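Side-chain contacts in 3-HSA hydroxylase, oxygenase (Rhodococcus sp., PDB 2RFQ), which catalyses the FMNH2-dependent ortho-hydroxylation of the phenolic secosteroid 3-HSA to the catechol 3,4-DHSA during cholesterol breakdown: residues L170-R173 with E174-R177; F99-Q102 with A103-D106; R328-G331 with R332-S336. All coordinates share one frame; numbering follows the deposited sequence.

Contact 1: residues L170-R173 with E174-R177; sequences LIPR and EDYR. With 1PS (3-pyridinium-1-ylpropane-1-sulfonate), chain F.
Arg-173 and Tyr-176 belong to a pocket that holds the sulfonate of the bound 3-pyridinium-1-ylpropane-1-sulfonate (1PS), and they meet across a tight turn at the end of strand 162-172. The CA of Arg-173 sits over one face of the Tyr-176 ring, a CH-pi contact 3.6 Å from the ring centroid and displaced toward the rim. From there the arginine side chain runs extended, its CG anti to the backbone N (chi1 -170°), which carries it out beyond the rim on the same side, CG lying 3.7 Å from Tyr-176 CE1, and on to the ligand. The guanidinium meets the sulfonate edge-on, with the sulfur in its plane: Arg-173 NE donates to 1PS O3 at 3.0 Å and Arg-173 NH2 to 1PS O2 at 2.7 Å, both nearly straight. This two-pronged grip suits an arginine, whose parallel N-H groups match two oxygens of one tetrahedral anion. Asp-146 forms a salt bridge with the same NH2, and Ala-148 O takes a bond from NH1, so the guanidinium is held from the protein side as well; Ile-178 N also binds the ligand.

The backbone makes a short 3-10 turn, Asp-175 N donating to Pro-172 O at 2.9 Å and Tyr-176 N to Arg-173 O at 3.2 Å, and it links this beta strand to strand 177-179 of the mixed sheet. Proline, with its restricted phi, suits the strand end where the chain swings round; its CG lies 3.5 Å from Asp-175 OD2. On the buried side, Ile-171 CG2 packs on Tyr-176 CD2 at 3.9 Å, while the carbonyl oxygen of Ile-171 lies at the edge of the tyrosine ring, in its plane. Val-195 and Val-197 of strand 193-198 pack against this tyrosine.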
loop_
_atom_site.group_PDB
_atom_site.type_symbol
_atom_site.label_atom_id
_atom_site.label_comp_id
_atom_site.label_asym_id
_atom_site.label_seq_id
_atom_site.Cartn_x
_atom_site.Cartn_y
_atom_site.Cartn_z
ATOM N N LEU A 170 37.874 16.956 -13.525
ATOM C CA LEU A 170 37.335 17.714 -14.661
ATOM C C LEU A 170 38.244 17.460 -15.871
ATOM O O LEU A 170 39.439 17.781 -15.832
ATOM C CB LEU A 170 37.304 19.227 -14.339
ATOM C CG LEU A 170 36.976 20.209 -15.483
ATOM C CD1 LEU A 170 35.538 20.071 -15.998
ATOM C CD2 LEU A 170 37.263 21.673 -15.004
ATOM N N ILE A 171 37.680 16.864 -16.920
ATOM C CA ILE A 171 38.460 16.408 -18.071
ATOM C C ILE A 171 37.825 16.909 -19.373
ATOM O O ILE A 171 36.594 16.808 -19.528
ATOM C CB ILE A 171 38.547 14.855 -18.091
ATOM C CG1 ILE A 171 39.080 14.350 -16.740
ATOM C CG2 ILE A 171 39.422 14.381 -19.268
ATOM C CD1 ILE A 171 39.468 12.837 -16.673
ATOM N N PRO A 172 38.642 17.482 -20.287
ATOM C CA PRO A 172 38.027 17.946 -21.521
ATOM C C PRO A 172 37.779 16.809 -22.495
ATOM O O PRO A 172 38.457 15.785 -22.446
ATOM C CB PRO A 172 39.081 18.908 -22.083
ATOM C CG PRO A 172 40.404 18.263 -21.652
ATOM C CD PRO A 172 40.101 17.764 -20.249
ATOM N N ARG A 173 36.832 17.000 -23.411
ATOM C CA ARG A 173 36.452 15.934 -24.326
ATOM C C ARG A 173 37.566 15.441 -25.255
ATOM O O ARG A 173 37.520 14.303 -25.696
ATOM C CB ARG A 173 35.198 16.332 -25.115
ATOM C CG ARG A 173 34.592 15.196 -25.915
ATOM C CD ARG A 173 33.157 15.516 -26.181
ATOM N NE ARG A 173 32.608 14.557 -27.129
ATOM C CZ ARG A 173 31.361 14.596 -27.582
ATOM N NH1 ARG A 173 30.530 15.546 -27.139
ATOM N NH2 ARG A 173 30.952 13.673 -28.472
ATOM N N GLU A 174 38.571 16.270 -25.535
ATOM C CA GLU A 174 39.681 15.827 -26.377
ATOM C C GLU A 174 40.456 14.690 -25.688
ATOM O O GLU A 174 41.165 13.925 -26.348
ATOM C CB GLU A 174 40.606 16.998 -26.695
ATOM C CG GLU A 174 41.302 17.561 -25.469
ATOM C CD GLU A 174 41.927 18.916 -25.694
ATOM O OE1 GLU A 174 41.258 19.813 -26.263
ATOM O OE2 GLU A 174 43.084 19.096 -25.265
ATOM N N ASP A 175 40.281 14.565 -24.370
ATOM C CA ASP A 175 40.967 13.546 -23.571
ATOM C C ASP A 175 40.160 12.292 -23.256
ATOM O O ASP A 175 40.638 11.402 -22.544
ATOM C CB ASP A 175 41.522 14.147 -22.272
ATOM C CG ASP A 175 42.688 15.097 -22.503
ATOM O OD1 ASP A 175 43.356 14.998 -23.564
ATOM O OD2 ASP A 175 42.944 15.929 -21.594
ATOM N N TYR A 176 38.932 12.211 -23.756
ATOM C CA TYR A 176 38.155 10.985 -23.529
ATOM C C TYR A 176 37.376 10.542 -24.743
ATOM O O TYR A 176 37.215 11.308 -25.684
ATOM C CB TYR A 176 37.231 11.100 -22.308
ATOM C CG TYR A 176 36.200 12.206 -22.298
ATOM C CD1 TYR A 176 34.992 12.103 -23.009
ATOM C CD2 TYR A 176 36.406 13.334 -21.511
ATOM C CE1 TYR A 176 34.023 13.115 -22.944
ATOM C CE2 TYR A 176 35.454 14.356 -21.438
ATOM C CZ TYR A 176 34.268 14.245 -22.159
ATOM O OH TYR A 176 33.360 15.285 -22.070
ATOM N N ARG A 177 36.909 9.297 -24.705
ATOM C CA ARG A 177 36.101 8.716 -25.780
ATOM C C ARG A 177 34.726 8.361 -25.221
ATOM O O ARG A 177 34.611 7.898 -24.081
ATOM C CB ARG A 177 36.794 7.448 -26.299
ATOM C CG ARG A 177 36.147 6.821 -27.500
ATOM C CD ARG A 177 36.837 5.494 -27.871
ATOM N NE ARG A 177 36.434 4.362 -27.031
ATOM C CZ ARG A 177 37.246 3.676 -26.233
ATOM N NH1 ARG A 177 38.535 3.993 -26.157
ATOM N NH2 ARG A 177 36.778 2.646 -25.531
HETATM S S1 1PS F . 33.974 11.356 -28.821
HETATM O O1 1PS F . 34.237 9.934 -28.474
HETATM O O2 1PS F . 32.525 11.565 -29.074
HETATM O O3 1PS F . 34.439 12.319 -27.773
#

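Contact 2: residues F99-Q102 with A103-D106; sequences FSQQ and AQED
Ala-103, Gln-102 and Gln-104 lie in the first turns of helix 101-108, where Ala-103 meets both residues that lead into it. Its methyl packs on Phe-99 CB at 3.8 Å, and its N-H donates to Ser-100 OG at 3.0 Å. A small residue suits this buried position, since Leu-170 presses on the same methyl. Ser-100 is the N-cap: with OG between its backbone N and carbonyl carbon (chi1 69°), the hydroxyl reaches forward to the amide of Ala-103, and also bonds to His-205 O. The extended chain of Gln-104 reaches back to the helix start. Its NE2 donates to Phe-99 O at 2.9 Å, the acceptor lying near the amide plane though the donor stands above the carbonyl plane, and also to a water shared with Gln-101 OE1; Gln-101 NE2 bonds to Gln-57. Gln-104 OE1 accepts from Trp-58 and Asn-224. A leucine here would probably leave Phe-99 O and Trp-58 NE1 without their mates and break the water link to Gln-101. The extended chain of Gln-102 brings its NE2 to a water 3.0 Å away that donates to Asp-106 OD1, while Asp-106 OD2 forms a salt bridge with Arg-206 and a hydrogen bond with His-205.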
loop_
_atom_site.group_PDB
_atom_site.type_symbol
_atom_site.label_atom_id
_atom_site.label_comp_id
_atom_site.label_asym_id
_atom_site.label_seq_id
_atom_site.Cartn_x
_atom_site.Cartn_y
_atom_site.Cartn_z
ATOM N N PHE A 99 34.818 24.705 -8.294
ATOM C CA PHE A 99 36.197 24.430 -8.690
ATOM C C PHE A 99 37.000 25.735 -8.656
ATOM O O PHE A 99 36.438 26.838 -8.565
ATOM C CB PHE A 99 36.289 23.837 -10.107
ATOM C CG PHE A 99 35.974 22.355 -10.197
ATOM C CD1 PHE A 99 36.969 21.428 -10.541
ATOM C CD2 PHE A 99 34.662 21.897 -10.013
ATOM C CE1 PHE A 99 36.655 20.048 -10.684
ATOM C CE2 PHE A 99 34.351 20.526 -10.143
ATOM C CZ PHE A 99 35.339 19.607 -10.491
ATOM N N SER A 100 38.316 25.596 -8.759
ATOM C CA SER A 100 39.202 26.758 -8.805
ATOM C C SER A 100 38.780 27.717 -9.919
ATOM O O SER A 100 38.224 27.295 -10.963
ATOM C CB SER A 100 40.645 26.296 -9.042
ATOM O OG SER A 100 40.779 25.786 -10.365
ATOM N N GLN A 101 39.083 29.001 -9.715
ATOM C CA GLN A 101 38.849 30.003 -10.734
ATOM C C GLN A 101 39.514 29.595 -12.049
ATOM O O GLN A 101 38.957 29.809 -13.136
ATOM C CB GLN A 101 39.393 31.361 -10.265
ATOM C CG GLN A 101 39.277 32.461 -11.300
ATOM C CD GLN A 101 37.853 32.948 -11.504
ATOM O OE1 GLN A 101 37.017 32.875 -10.598
ATOM N NE2 GLN A 101 37.571 33.458 -12.710
ATOM N N GLN A 102 40.697 28.989 -11.955
ATOM C CA GLN A 102 41.445 28.612 -13.156
ATOM C C GLN A 102 40.702 27.543 -13.936
ATOM O O GLN A 102 40.647 27.594 -15.161
ATOM C CB GLN A 102 42.847 28.133 -12.783
ATOM C CG GLN A 102 43.742 27.846 -13.974
ATOM C CD GLN A 102 45.115 27.303 -13.533
ATOM O OE1 GLN A 102 45.482 27.372 -12.345
ATOM N NE2 GLN A 102 45.879 26.772 -14.484
ATOM N N ALA A 103 40.113 26.581 -13.222
ATOM C CA ALA A 103 39.312 25.531 -13.878
ATOM C C ALA A 103 38.090 26.134 -14.595
ATOM O O ALA A 103 37.779 25.776 -15.735
ATOM C CB ALA A 103 38.865 24.490 -12.860
ATOM N N GLN A 104 37.419 27.078 -13.941
ATOM C CA GLN A 104 36.276 27.758 -14.585
ATOM C C GLN A 104 36.713 28.529 -15.826
ATOM O O GLN A 104 36.024 28.522 -16.833
ATOM C CB GLN A 104 35.603 28.718 -13.615
ATOM C CG GLN A 104 34.989 28.045 -12.404
ATOM C CD GLN A 104 34.624 29.058 -11.342
ATOM O OE1 GLN A 104 33.881 30.004 -11.611
ATOM N NE2 GLN A 104 35.188 28.893 -10.143
ATOM N N GLU A 105 37.868 29.192 -15.746
ATOM C CA GLU A 105 38.432 29.879 -16.897
ATOM C C GLU A 105 38.750 28.876 -18.026
ATOM O O GLU A 105 38.475 29.140 -19.200
ATOM C CB GLU A 105 39.680 30.677 -16.488
ATOM C CG GLU A 105 40.413 31.331 -17.670
ATOM C CD GLU A 105 39.706 32.557 -18.244
ATOM O OE1 GLU A 105 38.931 33.221 -17.515
ATOM O OE2 GLU A 105 39.946 32.868 -19.440
ATOM N N ASP A 106 39.311 27.717 -17.675
ATOM C CA ASP A 106 39.559 26.663 -18.676
ATOM C C ASP A 106 38.313 26.299 -19.472
ATOM O O ASP A 106 38.371 26.139 -20.690
ATOM C CB ASP A 106 40.132 25.403 -18.020
ATOM C CG ASP A 106 41.552 25.584 -17.507
ATOM O OD1 ASP A 106 42.222 26.572 -17.853
ATOM O OD2 ASP A 106 41.994 24.704 -16.751
HETATM O O HOH W 1 35.680 31.279 -8.690
HETATM O O HOH W 2 39.928 33.671 -14.485
HETATM O O HOH W 3 44.848 26.398 -17.315
#

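Contact 3: residues R328-G331 with R332-S336; sequences RATG and RAISS
Two arginines one helical turn apart, Arg-328 and Arg-332, make the polar side. The aliphatic part of Arg-328 lies over one face of the Arg-332 guanidinium, Arg-328 CD 3.5 Å from Arg-332 NH1, and the two guanidinium planes stand 84° apart. Arg-328 NE comes within 3.7 Å of Arg-332 NH1 because both side chains converge on Asp-289 of the second subunit, whose OD1 forms salt bridges with Arg-328 NE and Arg-332 NH2. Arginine suits both places, its other N-H groups serving Tyr-377 and Gln-296, respectively.

Apolar packing lies on another side: Thr-330 CG2, anti to its own nitrogen, runs alongside Ile-334 and touches CD1 at 3.6 Å, and the threonine hydroxyl bonds to Ser-242. Both pack on Ile-245 of helix 233-266.

Among the hydrogen bonds, Arg-332 N donates to Arg-328 O at 2.7 Å and Ile-334 N to Thr-330 O at 3.0 Å. Arg-332 O accepts both Ser-336 N and, at 2.7 Å, Ser-336 OG, from opposite faces of its plane. The backbone i-to-i+4 bonds are those of a regular alpha helix, part of the C-terminal helical domain of the acyl-CoA dehydrogenase fold, packed against helices 233-266 and 277-309 and a neighbouring subunit.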
loop_
_atom_site.group_PDB
_atom_site.type_symbol
_atom_site.label_atom_id
_atom_site.label_comp_id
_atom_site.label_asym_id
_atom_site.label_seq_id
_atom_site.Cartn_x
_atom_site.Cartn_y
_atom_site.Cartn_z
ATOM N N ARG A 328 11.575 10.116 -1.088
ATOM C CA ARG A 328 10.130 9.853 -1.042
ATOM C C ARG A 328 9.382 10.534 -2.186
ATOM O O ARG A 328 8.409 9.976 -2.686
ATOM C CB ARG A 328 9.529 10.251 0.303
ATOM C CG ARG A 328 8.221 9.460 0.594
ATOM C CD ARG A 328 7.992 9.350 2.131
ATOM N NE ARG A 328 6.816 8.568 2.539
ATOM C CZ ARG A 328 6.760 7.236 2.523
ATOM N NH1 ARG A 328 7.806 6.508 2.098
ATOM N NH2 ARG A 328 5.661 6.605 2.932
ATOM N N ALA A 329 9.830 11.725 -2.593
ATOM C CA ALA A 329 9.196 12.459 -3.689
ATOM C C ALA A 329 9.288 11.633 -4.977
ATOM O O ALA A 329 8.306 11.511 -5.725
ATOM C CB ALA A 329 9.874 13.789 -3.879
ATOM N N THR A 330 10.459 11.041 -5.222
ATOM C CA THR A 330 10.607 10.120 -6.363
ATOM C C THR A 330 9.590 8.983 -6.252
ATOM O O THR A 330 8.883 8.679 -7.209
ATOM C CB THR A 330 12.036 9.567 -6.424
ATOM O OG1 THR A 330 12.892 10.658 -6.813
ATOM C CG2 THR A 330 12.147 8.395 -7.433
ATOM N N GLY A 331 9.503 8.389 -5.068
ATOM C CA GLY A 331 8.541 7.303 -4.824
ATOM C C GLY A 331 7.099 7.722 -5.061
ATOM O O GLY A 331 6.341 6.981 -5.701
ATOM N N ARG A 332 6.714 8.902 -4.551
ATOM C CA ARG A 332 5.343 9.402 -4.739
ATOM C C ARG A 332 5.051 9.636 -6.232
ATOM O O ARG A 332 3.960 9.347 -6.726
ATOM C CB ARG A 332 5.146 10.723 -3.991
ATOM C CG ARG A 332 5.226 10.610 -2.453
ATOM C CD ARG A 332 4.756 11.926 -1.819
ATOM N NE ARG A 332 5.448 12.184 -0.551
ATOM C CZ ARG A 332 5.070 11.716 0.644
ATOM N NH1 ARG A 332 5.770 12.033 1.733
ATOM N NH2 ARG A 332 4.026 10.901 0.751
ATOM N N ALA A 333 6.027 10.203 -6.932
ATOM C CA ALA A 333 5.882 10.478 -8.366
ATOM C C ALA A 333 5.656 9.181 -9.143
ATOM O O ALA A 333 4.730 9.088 -9.971
ATOM C CB ALA A 333 7.076 11.247 -8.887
ATOM N N ILE A 334 6.474 8.171 -8.875
ATOM C CA ILE A 334 6.348 6.884 -9.586
ATOM C C ILE A 334 5.034 6.183 -9.218
ATOM O O ILE A 334 4.340 5.669 -10.097
ATOM C CB ILE A 334 7.564 6.000 -9.320
ATOM C CG1 ILE A 334 8.800 6.684 -9.923
ATOM C CG2 ILE A 334 7.373 4.633 -9.953
ATOM C CD1 ILE A 334 10.126 6.125 -9.449
ATOM N N SER A 335 4.695 6.146 -7.928
ATOM C CA SER A 335 3.414 5.544 -7.516
ATOM C C SER A 335 2.230 6.194 -8.227
ATOM O O SER A 335 1.289 5.515 -8.653
ATOM C CB SER A 335 3.273 5.651 -6.006
ATOM O OG SER A 335 2.035 5.129 -5.544
ATOM N N SER A 336 2.292 7.519 -8.370
ATOM C CA SER A 336 1.227 8.273 -9.022
ATOM C C SER A 336 1.152 7.964 -10.512
ATOM O O SER A 336 0.053 7.753 -11.051
ATOM C CB SER A 336 1.454 9.750 -8.764
ATOM O OG SER A 336 1.382 9.967 -7.342
#

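Overall arrangement
Contacts 1 and 2 are neighbours, their centres 16 Å apart: Leu-170, at the start of contact 1 on strand 162-172, packs its CB on Phe-99 CE1 at 3.8 Å and its CD2 on Ala-103 CB at 3.9 Å, joining helix 101-108 to the beta sheet. Contact 3 stands apart in the helical domain, on the other side of the chain's centre, its nearest atoms about 26 Å from contact 1 and about 24 Å from contact 2. Contact 1 holds the bound sulfonate. Residues inferred by similarity to bind FMN lie near all three: side chains of Ser-142, Tyr-120 and Trp-84 are each about 7 Å from those of Tyr-176, Phe-99 and Thr-330, respectively.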